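Local coordinates for protein S-adenosylmethionine-dependent methyltransferase (Clostridium acetobutylicum, PDB 1Y8C) that probably transfers a methyl group from S-adenosylmethionine to an acceptor substrate, at residues A[229-232]-A[233-237]. Sequence-based numbering, arbitrary orientation.
Sequences KKVE and KFTER
Glu232 and Thr235 meet at the two ends of a type I beta turn. The turn lies at the surface, in the loop between strands 217-224 and 237-244. These are the last two strands of the mixed seven-stranded sheet, whose strand order 3-2-1-4-5-7-6 is that of the Rossmann-like class I methyltransferase fold.

One backbone hydrogen bond closes the turn, and a side-chain bond reinforces it. The backbone bond runs from Thr235 N to Glu232 O over 2.8 Å. The donor stands well above the carbonyl plane, 43° out of it, and the bond is nearly straight at the hydrogen. The second bond uses a side chain: Glu232 N gives its hydrogen to Thr235 OG1 at 2.7 Å, with an N-H...O angle of 167°. Both polar backbone atoms of Glu232 are therefore tied to Thr235. The threonine torsion accounts for this, since chi1 of -59° sets OG1 on the side of its own backbone N, and both atoms face Glu232. Asp224 OD2, at the end of strand 217-224, also hydrogen-bonds Thr235 OG1, which joins the buried threonine to the preceding strand. Thr235 O accepts a hydrogen bond from Ser144 OG, just past strand 136-143, the neighbour of strand 237-244 in the sheet.

Van der Waals contact across the turn is slight. Val231 crosses Thr235 at about a right angle, and its CG1 lies 3.8 Å from Thr235 OG1. CG1 stands beside the carbonyl carbon of Val231, on the side of the turn. Within the turn, Lys233 CG lies over one face of the Phe234 ring, 4.1 Å above its plane and over its centre.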
ATOM      1  N   LYS A 229      10.471  -8.096  13.673  1.00 67.28           N
ATOM      2  CA  LYS A 229      11.095  -9.281  13.095  1.00 68.89           C
ATOM      3  C   LYS A 229      11.922  -8.925  11.870  1.00 67.72           C
ATOM      4  O   LYS A 229      11.554  -8.045  11.087  1.00 67.70           O
ATOM      5  CB  LYS A 229      10.050 -10.325  12.706  1.00 71.42           C
ATOM      6  CG  LYS A 229       9.200 -10.857  13.857  1.00 75.67           C
ATOM      7  CD  LYS A 229       8.235 -11.944  13.358  1.00 79.55           C
ATOM      8  CE  LYS A 229       7.159 -11.374  12.426  1.00 81.27           C
ATOM      9  NZ  LYS A 229       6.385 -12.434  11.711  1.00 83.35           N
ATOM     10  N   LYS A 230      13.045  -9.621  11.719  1.00 67.28           N
ATOM     11  CA  LYS A 230      13.965  -9.427  10.602  1.00 65.78           C
ATOM     12  C   LYS A 230      13.483 -10.164   9.341  1.00 64.21           C
ATOM     13  O   LYS A 230      12.771 -11.160   9.425  1.00 62.90           O
ATOM     14  CB  LYS A 230      15.353  -9.928  11.006  1.00 65.92           C
ATOM     15  CG  LYS A 230      16.353  -9.926   9.882  1.00 70.29           C
ATOM     16  CD  LYS A 230      17.748 -10.305  10.352  1.00 72.68           C
ATOM     17  CE  LYS A 230      18.788 -10.066   9.235  1.00 75.76           C
ATOM     18  NZ  LYS A 230      18.958  -8.606   8.862  1.00 75.51           N
ATOM     19  N   VAL A 231      13.866  -9.658   8.172  1.00 64.12           N
ATOM     20  CA  VAL A 231      13.482 -10.268   6.899  1.00 62.53           C
ATOM     21  C   VAL A 231      14.251 -11.572   6.681  1.00 63.32           C
ATOM     22  O   VAL A 231      15.469 -11.622   6.841  1.00 63.90           O
ATOM     23  CB  VAL A 231      13.773  -9.316   5.719  1.00 60.85           C
ATOM     24  CG1 VAL A 231      13.512 -10.014   4.395  1.00 61.43           C
ATOM     25  CG2 VAL A 231      12.912  -8.086   5.845  1.00 59.30           C
ATOM     26  N   GLU A 232      13.533 -12.624   6.311  1.00 64.60           N
ATOM     27  CA  GLU A 232      14.134 -13.933   6.078  1.00 64.36           C
ATOM     28  C   GLU A 232      13.754 -14.460   4.707  1.00 62.88           C
ATOM     29  O   GLU A 232      12.786 -14.010   4.098  1.00 61.31           O
ATOM     30  CB  GLU A 232      13.645 -14.935   7.117  1.00 67.70           C
ATOM     31  CG  GLU A 232      13.771 -14.475   8.542  1.00 73.00           C
ATOM     32  CD  GLU A 232      15.207 -14.340   8.965  1.00 76.88           C
ATOM     33  OE1 GLU A 232      15.449 -14.109  10.169  1.00 80.45           O
ATOM     34  OE2 GLU A 232      16.099 -14.466   8.096  1.00 79.86           O
ATOM     35  N   LYS A 233      14.509 -15.452   4.264  1.00 62.01           N
ATOM     36  CA  LYS A 233      14.326 -16.096   2.977  1.00 61.47           C
ATOM     37  C   LYS A 233      12.880 -16.306   2.534  1.00 60.54           C
ATOM     38  O   LYS A 233      12.574 -16.198   1.345  1.00 60.55           O
ATOM     39  CB  LYS A 233      15.049 -17.443   2.988  1.00 63.74           C
ATOM     40  CG  LYS A 233      15.034 -18.167   1.670  1.00 66.65           C
ATOM     41  CD  LYS A 233      15.917 -19.399   1.703  1.00 69.18           C
ATOM     42  CE  LYS A 233      15.975 -20.031   0.318  1.00 72.41           C
ATOM     43  NZ  LYS A 233      16.902 -21.196   0.238  1.00 75.77           N
ATOM     44  N   PHE A 234      11.983 -16.594   3.469  1.00 59.02           N
ATOM     45  CA  PHE A 234      10.600 -16.849   3.083  1.00 56.66           C
ATOM     46  C   PHE A 234       9.606 -15.744   3.411  1.00 55.42           C
ATOM     47  O   PHE A 234       8.397 -15.937   3.259  1.00 56.75           O
ATOM     48  CB  PHE A 234      10.128 -18.162   3.705  1.00 55.78           C
ATOM     49  CG  PHE A 234      11.028 -19.327   3.412  1.00 55.74           C
ATOM     50  CD1 PHE A 234      11.886 -19.831   4.391  1.00 54.92           C
ATOM     51  CD2 PHE A 234      11.024 -19.924   2.160  1.00 55.32           C
ATOM     52  CE1 PHE A 234      12.716 -20.916   4.129  1.00 53.94           C
ATOM     53  CE2 PHE A 234      11.853 -21.008   1.893  1.00 55.93           C
ATOM     54  CZ  PHE A 234      12.704 -21.505   2.883  1.00 52.94           C
ATOM     55  N   THR A 235      10.105 -14.594   3.857  1.00 52.93           N
ATOM     56  CA  THR A 235       9.237 -13.469   4.188  1.00 50.57           C
ATOM     57  C   THR A 235       8.321 -13.140   3.010  1.00 48.73           C
ATOM     58  O   THR A 235       8.754 -13.135   1.871  1.00 47.18           O
ATOM     59  CB  THR A 235      10.066 -12.238   4.535  1.00 51.29           C
ATOM     60  OG1 THR A 235      10.909 -12.540   5.653  1.00 52.64           O
ATOM     61  CG2 THR A 235       9.155 -11.062   4.886  1.00 51.21           C
ATOM     62  N   GLU A 236       7.055 -12.866   3.283  1.00 48.74           N
ATOM     63  CA  GLU A 236       6.138 -12.573   2.203  1.00 47.61           C
ATOM     64  C   GLU A 236       5.872 -11.091   1.998  1.00 46.54           C
ATOM     65  O   GLU A 236       5.495 -10.670   0.909  1.00 45.74           O
ATOM     66  CB  GLU A 236       4.818 -13.295   2.432  1.00 47.93           C
ATOM     67  CG  GLU A 236       4.962 -14.786   2.582  1.00 54.39           C
ATOM     68  CD  GLU A 236       3.646 -15.515   2.392  1.00 58.38           C
ATOM     69  OE1 GLU A 236       2.579 -14.860   2.491  1.00 62.34           O
ATOM     70  OE2 GLU A 236       3.679 -16.743   2.143  1.00 57.21           O
ATOM     71  N   ARG A 237       6.060 -10.294   3.041  1.00 46.02           N
ATOM     72  CA  ARG A 237       5.807  -8.861   2.938  1.00 45.92           C
ATOM     73  C   ARG A 237       6.897  -8.075   3.651  1.00 46.00           C
ATOM     74  O   ARG A 237       7.059  -8.171   4.860  1.00 45.45           O
ATOM     75  CB  ARG A 237       4.434  -8.514   3.537  1.00 45.02           C
ATOM     76  CG  ARG A 237       4.050  -7.054   3.338  1.00 44.80           C
ATOM     77  CD  ARG A 237       2.674  -6.716   3.899  1.00 43.79           C
ATOM     78  NE  ARG A 237       1.590  -7.411   3.221  1.00 46.60           N
ATOM     79  CZ  ARG A 237       1.055  -7.052   2.054  1.00 50.55           C
ATOM     80  NH1 ARG A 237       1.497  -5.982   1.406  1.00 51.50           N
ATOM     81  NH2 ARG A 237       0.063  -7.769   1.525  1.00 50.65           N
TER